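Local coordinates for protein L-Ala-D/L-Glu Epimerase (Escherichia coli, PDB 1JPD) that is an epimerase of the enolase superfamily, pairing a mandelate racemase/muconate lactonizing enzyme-type N-terminal domain with a TIM-barrel-like C-terminal domain, at residues P224-E229 with Y244-I249; F272-G277 with P294-A299. One frame throughout, in Å; residues are numbered along the deposited sequence.

Interaction 1. Residues P224-E229 with Y244-I249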
ATOM      1  N   PRO A 224      17.597  -6.955  -1.451  1.00 33.91           N
ATOM      2  CA  PRO A 224      16.419  -7.223  -0.628  1.00 32.81           C
ATOM      3  C   PRO A 224      15.258  -7.612  -1.539  1.00 39.95           C
ATOM      4  O   PRO A 224      15.087  -7.033  -2.623  1.00 39.73           O
ATOM      5  CB  PRO A 224      16.172  -5.885   0.072  1.00 33.15           C
ATOM      6  CG  PRO A 224      17.531  -5.219   0.067  1.00 28.02           C
ATOM      7  CD  PRO A 224      18.050  -5.563  -1.300  1.00 34.77           C
ATOM      8  N   ILE A 225      14.475  -8.600  -1.117  1.00 38.93           N
ATOM      9  CA  ILE A 225      13.323  -9.041  -1.894  1.00 35.85           C
ATOM     10  C   ILE A 225      12.086  -8.824  -1.023  1.00 35.90           C
ATOM     11  O   ILE A 225      12.005  -9.340   0.094  1.00 37.41           O
ATOM     12  CB  ILE A 225      13.478 -10.527  -2.329  1.00 33.27           C
ATOM     13  CG1 ILE A 225      14.704 -10.660  -3.243  1.00 31.61           C
ATOM     14  CG2 ILE A 225      12.228 -10.997  -3.068  1.00 33.76           C
ATOM     15  CD1 ILE A 225      14.846 -12.007  -3.935  1.00 31.09           C
ATOM     16  N   CYS A 226      11.132  -8.048  -1.533  1.00 38.38           N
ATOM     17  CA  CYS A 226       9.920  -7.700  -0.773  1.00 40.44           C
ATOM     18  C   CYS A 226       8.653  -8.506  -1.030  1.00 36.67           C
ATOM     19  O   CYS A 226       8.323  -8.838  -2.169  1.00 35.93           O
ATOM     20  CB  CYS A 226       9.587  -6.215  -0.979  1.00 39.64           C
ATOM     21  SG  CYS A 226       8.355  -5.555   0.169  1.00 41.89           S
ATOM     22  N   ALA A 227       7.935  -8.793   0.049  1.00 35.55           N
ATOM     23  CA  ALA A 227       6.683  -9.533  -0.031  1.00 34.00           C
ATOM     24  C   ALA A 227       5.546  -8.535  -0.192  1.00 37.23           C
ATOM     25  O   ALA A 227       5.496  -7.520   0.512  1.00 34.69           O
ATOM     26  CB  ALA A 227       6.474 -10.358   1.235  1.00 31.22           C
ATOM     27  N   ASP A 228       4.646  -8.822  -1.132  1.00 38.10           N
ATOM     28  CA  ASP A 228       3.491  -7.969  -1.385  1.00 39.79           C
ATOM     29  C   ASP A 228       2.236  -8.817  -1.218  1.00 38.93           C
ATOM     30  O   ASP A 228       1.593  -8.781  -0.173  1.00 35.43           O
ATOM     31  CB  ASP A 228       3.550  -7.395  -2.801  1.00 43.92           C
ATOM     32  CG  ASP A 228       2.474  -6.347  -3.055  1.00 43.07           C
ATOM     33  OD1 ASP A 228       1.688  -6.051  -2.125  1.00 39.03           O
ATOM     34  OD2 ASP A 228       2.425  -5.819  -4.191  1.00 45.09           O
ATOM     35  N   GLU A 229       1.889  -9.586  -2.247  1.00 34.32           N
ATOM     36  CA  GLU A 229       0.713 -10.439  -2.157  1.00 36.55           C
ATOM     37  C   GLU A 229       0.909 -11.479  -1.057  1.00 35.25           C
ATOM     38  O   GLU A 229      -0.055 -11.924  -0.456  1.00 37.05           O
ATOM     39  CB  GLU A 229       0.420 -11.136  -3.498  1.00 34.50           C
ATOM     40  CG  GLU A 229      -0.214 -10.226  -4.560  1.00 36.51           C
ATOM     41  CD  GLU A 229       0.800  -9.317  -5.257  1.00 47.55           C
ATOM     42  OE1 GLU A 229       1.907  -9.102  -4.706  1.00 44.29           O
ATOM     43  OE2 GLU A 229       0.487  -8.805  -6.356  1.00 49.11           O
ATOM     44  N   TYR A 244      11.748 -13.570   2.337  1.00 36.30           N
ATOM     45  CA  TYR A 244      11.754 -12.143   2.055  1.00 36.57           C
ATOM     46  C   TYR A 244      12.507 -11.303   3.102  1.00 40.25           C
ATOM     47  O   TYR A 244      12.534 -11.632   4.291  1.00 39.34           O
ATOM     48  CB  TYR A 244      10.310 -11.624   1.951  1.00 37.87           C
ATOM     49  CG  TYR A 244       9.452 -12.300   0.900  1.00 34.72           C
ATOM     50  CD1 TYR A 244       8.749 -13.470   1.181  1.00 33.12           C
ATOM     51  CD2 TYR A 244       9.350 -11.769  -0.377  1.00 35.76           C
ATOM     52  CE1 TYR A 244       7.960 -14.093   0.210  1.00 34.81           C
ATOM     53  CE2 TYR A 244       8.568 -12.382  -1.352  1.00 37.12           C
ATOM     54  CZ  TYR A 244       7.876 -13.541  -1.056  1.00 35.59           C
ATOM     55  OH  TYR A 244       7.109 -14.135  -2.034  1.00 35.33           O
ATOM     56  N   GLU A 245      13.106 -10.207   2.653  1.00 36.15           N
ATOM     57  CA  GLU A 245      13.820  -9.319   3.551  1.00 38.79           C
ATOM     58  C   GLU A 245      12.909  -8.170   3.951  1.00 43.39           C
ATOM     59  O   GLU A 245      13.065  -7.587   5.025  1.00 46.19           O
ATOM     60  CB  GLU A 245      15.072  -8.756   2.874  1.00 37.42           C
ATOM     61  CG  GLU A 245      16.238  -9.719   2.830  1.00 40.25           C
ATOM     62  CD  GLU A 245      16.102 -10.781   1.758  1.00 44.89           C
ATOM     63  OE1 GLU A 245      16.622 -11.897   1.974  1.00 47.34           O
ATOM     64  OE2 GLU A 245      15.496 -10.500   0.697  1.00 45.40           O
ATOM     65  N   MET A 246      11.941  -7.864   3.088  1.00 46.38           N
ATOM     66  CA  MET A 246      11.006  -6.755   3.311  1.00 44.71           C
ATOM     67  C   MET A 246       9.539  -7.149   3.102  1.00 43.59           C
ATOM     68  O   MET A 246       9.238  -8.077   2.349  1.00 41.42           O
ATOM     69  CB  MET A 246      11.367  -5.610   2.354  1.00 40.11           C
ATOM     70  CG  MET A 246      10.559  -4.333   2.501  1.00 41.95           C
ATOM     71  SD  MET A 246      11.053  -3.146   1.217  1.00 43.66           S
ATOM     72  CE  MET A 246      12.749  -2.781   1.758  1.00 42.94           C
ATOM     73  N   VAL A 247       8.632  -6.443   3.773  1.00 36.88           N
ATOM     74  CA  VAL A 247       7.203  -6.697   3.625  1.00 35.47           C
ATOM     75  C   VAL A 247       6.536  -5.404   3.183  1.00 34.94           C
ATOM     76  O   VAL A 247       6.883  -4.330   3.667  1.00 38.92           O
ATOM     77  CB  VAL A 247       6.548  -7.161   4.953  1.00 34.22           C
ATOM     78  CG1 VAL A 247       7.179  -8.457   5.425  1.00 35.94           C
ATOM     79  CG2 VAL A 247       6.692  -6.085   6.015  1.00 34.52           C
ATOM     80  N   ASN A 248       5.598  -5.499   2.248  1.00 32.33           N
ATOM     81  CA  ASN A 248       4.880  -4.322   1.765  1.00 32.69           C
ATOM     82  C   ASN A 248       3.560  -4.234   2.538  1.00 35.24           C
ATOM     83  O   ASN A 248       2.655  -5.044   2.329  1.00 39.02           O
ATOM     84  CB  ASN A 248       4.603  -4.464   0.265  1.00 37.11           C
ATOM     85  CG  ASN A 248       3.895  -3.255  -0.321  1.00 43.58           C
ATOM     86  OD1 ASN A 248       2.977  -2.704   0.286  1.00 51.08           O
ATOM     87  ND2 ASN A 248       4.304  -2.851  -1.516  1.00 41.29           N
ATOM     88  N   ILE A 249       3.458  -3.263   3.437  1.00 37.67           N
ATOM     89  CA  ILE A 249       2.252  -3.080   4.247  1.00 37.97           C
ATOM     90  C   ILE A 249       1.191  -2.242   3.536  1.00 37.52           C
ATOM     91  O   ILE A 249       1.477  -1.146   3.053  1.00 39.42           O
ATOM     92  CB  ILE A 249       2.578  -2.375   5.593  1.00 36.27           C
ATOM     93  CG1 ILE A 249       3.554  -3.226   6.406  1.00 37.86           C
ATOM     94  CG2 ILE A 249       1.292  -2.131   6.383  1.00 37.55           C
ATOM     95  CD1 ILE A 249       4.110  -2.515   7.634  1.00 39.02           C
TER
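Ala227 places its CB over one face of the Tyr244 ring, 3.6 Å from the ring centroid, a CH-pi contact between two adjacent parallel strands of the enolase-type TIM barrel. Strands 225-227 and 246-249 are successive members of a beta-alpha-beta unit whose short helix is 237-240. Tyr244 lies just ahead of the second strand; Ile225 O meets its ring edge in plane while Asp213 binds the hydroxyl. The backbone of Ala227 is held at both polar atoms: N donates to Met246 O at 2.7 Å, and O accepts from Asn248 N, also at 2.7 Å. Cys226 faces the barrel interior instead, where its SG lies 3.4 Å from Met246 CG and Met203 of strand 203-205 touches both side chains. At the N-terminal end of the pairing, Ile225 O accepts from Glu245 N at 2.9 Å and, weakly, from Met246 N. Glu245 turns back to receive Ile225 N on OE2 at 2.8 Å, an oxygen shared with His221. At the far end the Asp228 carboxylate, salt-bridged to Lys253, stacks alongside the Asn248 amide, which bonds Glu205; the planes differ by 10°, with Asp228 OD1 4.0 Å from Asn248 CG.

Interaction 2. Residues F272-G277 with P294-A299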
ATOM      1  N   PHE A 272      12.674  -7.762   9.599  1.00 50.71           N
ATOM      2  CA  PHE A 272      12.173  -7.367   8.291  1.00 47.95           C
ATOM      3  C   PHE A 272      12.248  -5.857   8.106  1.00 49.09           C
ATOM      4  O   PHE A 272      12.088  -5.100   9.062  1.00 51.86           O
ATOM      5  CB  PHE A 272      10.706  -7.784   8.107  1.00 43.77           C
ATOM      6  CG  PHE A 272      10.476  -9.270   8.070  1.00 39.14           C
ATOM      7  CD1 PHE A 272      10.156  -9.969   9.230  1.00 37.61           C
ATOM      8  CD2 PHE A 272      10.526  -9.961   6.864  1.00 33.15           C
ATOM      9  CE1 PHE A 272       9.880 -11.337   9.187  1.00 39.51           C
ATOM     10  CE2 PHE A 272      10.252 -11.327   6.812  1.00 35.32           C
ATOM     11  CZ  PHE A 272       9.928 -12.017   7.976  1.00 35.37           C
ATOM     12  N   SER A 273      12.503  -5.424   6.874  1.00 49.45           N
ATOM     13  CA  SER A 273      12.515  -3.998   6.565  1.00 51.41           C
ATOM     14  C   SER A 273      11.074  -3.719   6.122  1.00 51.78           C
ATOM     15  O   SER A 273      10.357  -4.642   5.729  1.00 53.57           O
ATOM     16  CB  SER A 273      13.520  -3.680   5.445  1.00 49.05           C
ATOM     17  OG  SER A 273      13.505  -4.658   4.423  1.00 48.75           O
ATOM     18  N   LEU A 274      10.635  -2.470   6.189  1.00 50.70           N
ATOM     19  CA  LEU A 274       9.257  -2.168   5.822  1.00 49.16           C
ATOM     20  C   LEU A 274       9.085  -1.267   4.619  1.00 47.76           C
ATOM     21  O   LEU A 274       9.955  -0.470   4.280  1.00 51.27           O
ATOM     22  CB  LEU A 274       8.519  -1.520   7.002  1.00 47.27           C
ATOM     23  CG  LEU A 274       8.574  -2.164   8.387  1.00 44.71           C
ATOM     24  CD1 LEU A 274       7.699  -1.358   9.331  1.00 37.90           C
ATOM     25  CD2 LEU A 274       8.112  -3.612   8.317  1.00 45.25           C
ATOM     26  N   MET A 275       7.929  -1.402   3.987  1.00 45.98           N
ATOM     27  CA  MET A 275       7.562  -0.587   2.846  1.00 40.74           C
ATOM     28  C   MET A 275       6.082  -0.282   3.055  1.00 41.66           C
ATOM     29  O   MET A 275       5.358  -1.107   3.603  1.00 42.48           O
ATOM     30  CB  MET A 275       7.759  -1.358   1.551  1.00 35.83           C
ATOM     31  CG  MET A 275       7.467  -0.520   0.337  1.00 39.64           C
ATOM     32  SD  MET A 275       7.508  -1.471  -1.180  1.00 47.21           S
ATOM     33  CE  MET A 275       6.758  -0.294  -2.268  1.00 43.28           C
ATOM     34  N   LEU A 276       5.632   0.902   2.656  1.00 41.69           N
ATOM     35  CA  LEU A 276       4.226   1.256   2.813  1.00 41.61           C
ATOM     36  C   LEU A 276       3.612   1.375   1.429  1.00 43.98           C
ATOM     37  O   LEU A 276       4.071   2.175   0.614  1.00 50.88           O
ATOM     38  CB  LEU A 276       4.073   2.582   3.569  1.00 41.54           C
ATOM     39  CG  LEU A 276       2.639   3.097   3.793  1.00 44.02           C
ATOM     40  CD1 LEU A 276       1.881   2.125   4.671  1.00 40.76           C
ATOM     41  CD2 LEU A 276       2.664   4.476   4.449  1.00 40.75           C
ATOM     42  N   GLY A 277       2.587   0.570   1.155  1.00 44.33           N
ATOM     43  CA  GLY A 277       1.935   0.612  -0.144  1.00 36.55           C
ATOM     44  C   GLY A 277       0.506   1.106  -0.068  1.00 35.74           C
ATOM     45  O   GLY A 277       0.045   1.567   0.974  1.00 37.99           O
ATOM     46  N   PRO A 294       7.099   7.367   8.824  1.00 56.69           N
ATOM     47  CA  PRO A 294       8.411   7.442   9.476  1.00 54.53           C
ATOM     48  C   PRO A 294       9.058   6.087   9.770  1.00 54.64           C
ATOM     49  O   PRO A 294      10.227   6.031  10.147  1.00 57.44           O
ATOM     50  CB  PRO A 294       8.120   8.243  10.744  1.00 53.53           C
ATOM     51  CG  PRO A 294       6.713   7.884  11.048  1.00 58.45           C
ATOM     52  CD  PRO A 294       6.056   7.944   9.687  1.00 55.93           C
ATOM     53  N   GLN A 295       8.316   4.998   9.587  1.00 51.24           N
ATOM     54  CA  GLN A 295       8.867   3.667   9.846  1.00 49.78           C
ATOM     55  C   GLN A 295       9.301   2.886   8.612  1.00 50.72           C
ATOM     56  O   GLN A 295       9.931   1.834   8.741  1.00 50.35           O
ATOM     57  CB  GLN A 295       7.863   2.792  10.593  1.00 48.07           C
ATOM     58  CG  GLN A 295       7.582   3.207  12.003  1.00 47.96           C
ATOM     59  CD  GLN A 295       6.854   2.129  12.768  1.00 48.54           C
ATOM     60  OE1 GLN A 295       7.349   1.008  12.903  1.00 48.45           O
ATOM     61  NE2 GLN A 295       5.672   2.460  13.277  1.00 46.73           N
ATOM     62  N   VAL A 296       8.988   3.391   7.424  1.00 46.73           N
ATOM     63  CA  VAL A 296       9.318   2.645   6.217  1.00 47.01           C
ATOM     64  C   VAL A 296      10.457   3.153   5.336  1.00 46.11           C
ATOM     65  O   VAL A 296      10.728   4.352   5.275  1.00 45.96           O
ATOM     66  CB  VAL A 296       8.051   2.473   5.354  1.00 47.97           C
ATOM     67  CG1 VAL A 296       6.978   1.727   6.158  1.00 43.64           C
ATOM     68  CG2 VAL A 296       7.528   3.828   4.920  1.00 44.19           C
ATOM     69  N   SER A 297      11.110   2.207   4.656  1.00 43.80           N
ATOM     70  CA  SER A 297      12.229   2.469   3.754  1.00 41.79           C
ATOM     71  C   SER A 297      11.753   3.092   2.447  1.00 47.08           C
ATOM     72  O   SER A 297      12.441   3.926   1.856  1.00 47.28           O
ATOM     73  CB  SER A 297      12.970   1.166   3.439  1.00 40.87           C
ATOM     74  OG  SER A 297      13.470   0.550   4.612  1.00 44.96           O
ATOM     75  N   PHE A 298      10.579   2.667   1.987  1.00 50.72           N
ATOM     76  CA  PHE A 298      10.002   3.199   0.759  1.00 49.12           C
ATOM     77  C   PHE A 298       8.526   3.469   0.972  1.00 45.89           C
ATOM     78  O   PHE A 298       7.857   2.738   1.693  1.00 48.53           O
ATOM     79  CB  PHE A 298      10.164   2.210  -0.399  1.00 51.86           C
ATOM     80  CG  PHE A 298      11.581   1.807  -0.658  1.00 56.09           C
ATOM     81  CD1 PHE A 298      12.087   0.622  -0.131  1.00 56.04           C
ATOM     82  CD2 PHE A 298      12.428   2.627  -1.400  1.00 54.89           C
ATOM     83  CE1 PHE A 298      13.413   0.262  -0.339  1.00 51.21           C
ATOM     84  CE2 PHE A 298      13.754   2.274  -1.611  1.00 49.94           C
ATOM     85  CZ  PHE A 298      14.248   1.091  -1.079  1.00 49.39           C
ATOM     86  N   ALA A 299       8.029   4.528   0.348  1.00 43.62           N
ATOM     87  CA  ALA A 299       6.622   4.874   0.449  1.00 43.44           C
ATOM     88  C   ALA A 299       6.038   4.891  -0.957  1.00 45.45           C
ATOM     89  O   ALA A 299       6.495   5.646  -1.816  1.00 53.66           O
ATOM     90  CB  ALA A 299       6.452   6.239   1.096  1.00 36.50           C
TER
HETATM   91  O   HOH W   1      12.250  -0.138   6.801  1.00 50.97           O
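Ser273 begins the contact modestly, its CB 4.3 Å from Ser297 OG, where strand 273-276 meets the short, weakly bonded last parallel strand, 298-299, of the TIM barrel. Helix 283-289 links the two in a beta-alpha-beta unit. The Ser273 hydroxyl is engaged on the other side of its strand, bonded to Glu245 O. Leu274 carries more of the interface. Its N donates to a water at 2.9 Å, and that water is also hydrogen-bonded to Ser297 OG at 2.6 Å, bridging the serine side chain to the strand backbone. Leu274 O accepts Ser297 N at 2.9 Å, the donor standing 33° out of the carbonyl plane. On the helix-facing side, Leu274 CB packs 3.7 Å from Val296 CG1, while the leucine side chain also touches Ala264 and Ala267 of helix 257-269. Met275 turns to the opposite face, into the barrel. Its CG, anti to the backbone N (chi1 -177°), comes 3.9 Å from Phe298 CB, and the extended chain beyond it reaches Met203 and Glu205; the Phe298 side chain turns from the partner strand beyond CB and also touches Ala202. Leu276 returns to the helix side, where its CB meets Val296 CG2 at 3.9 Å, so Val296 packs against both leucines. Leu276 N donates to Phe298 O at 3.0 Å, a nearly straight bond with 167° at the hydrogen.

Overall arrangement
Strands 246-249 and 273-276, one from each contact, are neighbours in the barrel sheet, so four consecutive strands form one continuous wall. Interactions 1 and 2 follow one another in sequence without overlap, and their centres lie about 10 Å apart. Ile249 is part of the seam: its N probably bonds Met275 O at 2.9 Å, and its O probably bonds Gly277 N at 2.8 Å, while Ser273 makes further backbone bonds with Glu245 and Val247. Inside the barrel, Cys226, Met246 and Met275 all touch Met203, so both contacts share that neighbour. In this superfamily the active site lies at the C-terminal ends of the barrel strands, the end marked here by Asp228, Asn248 and Gly277.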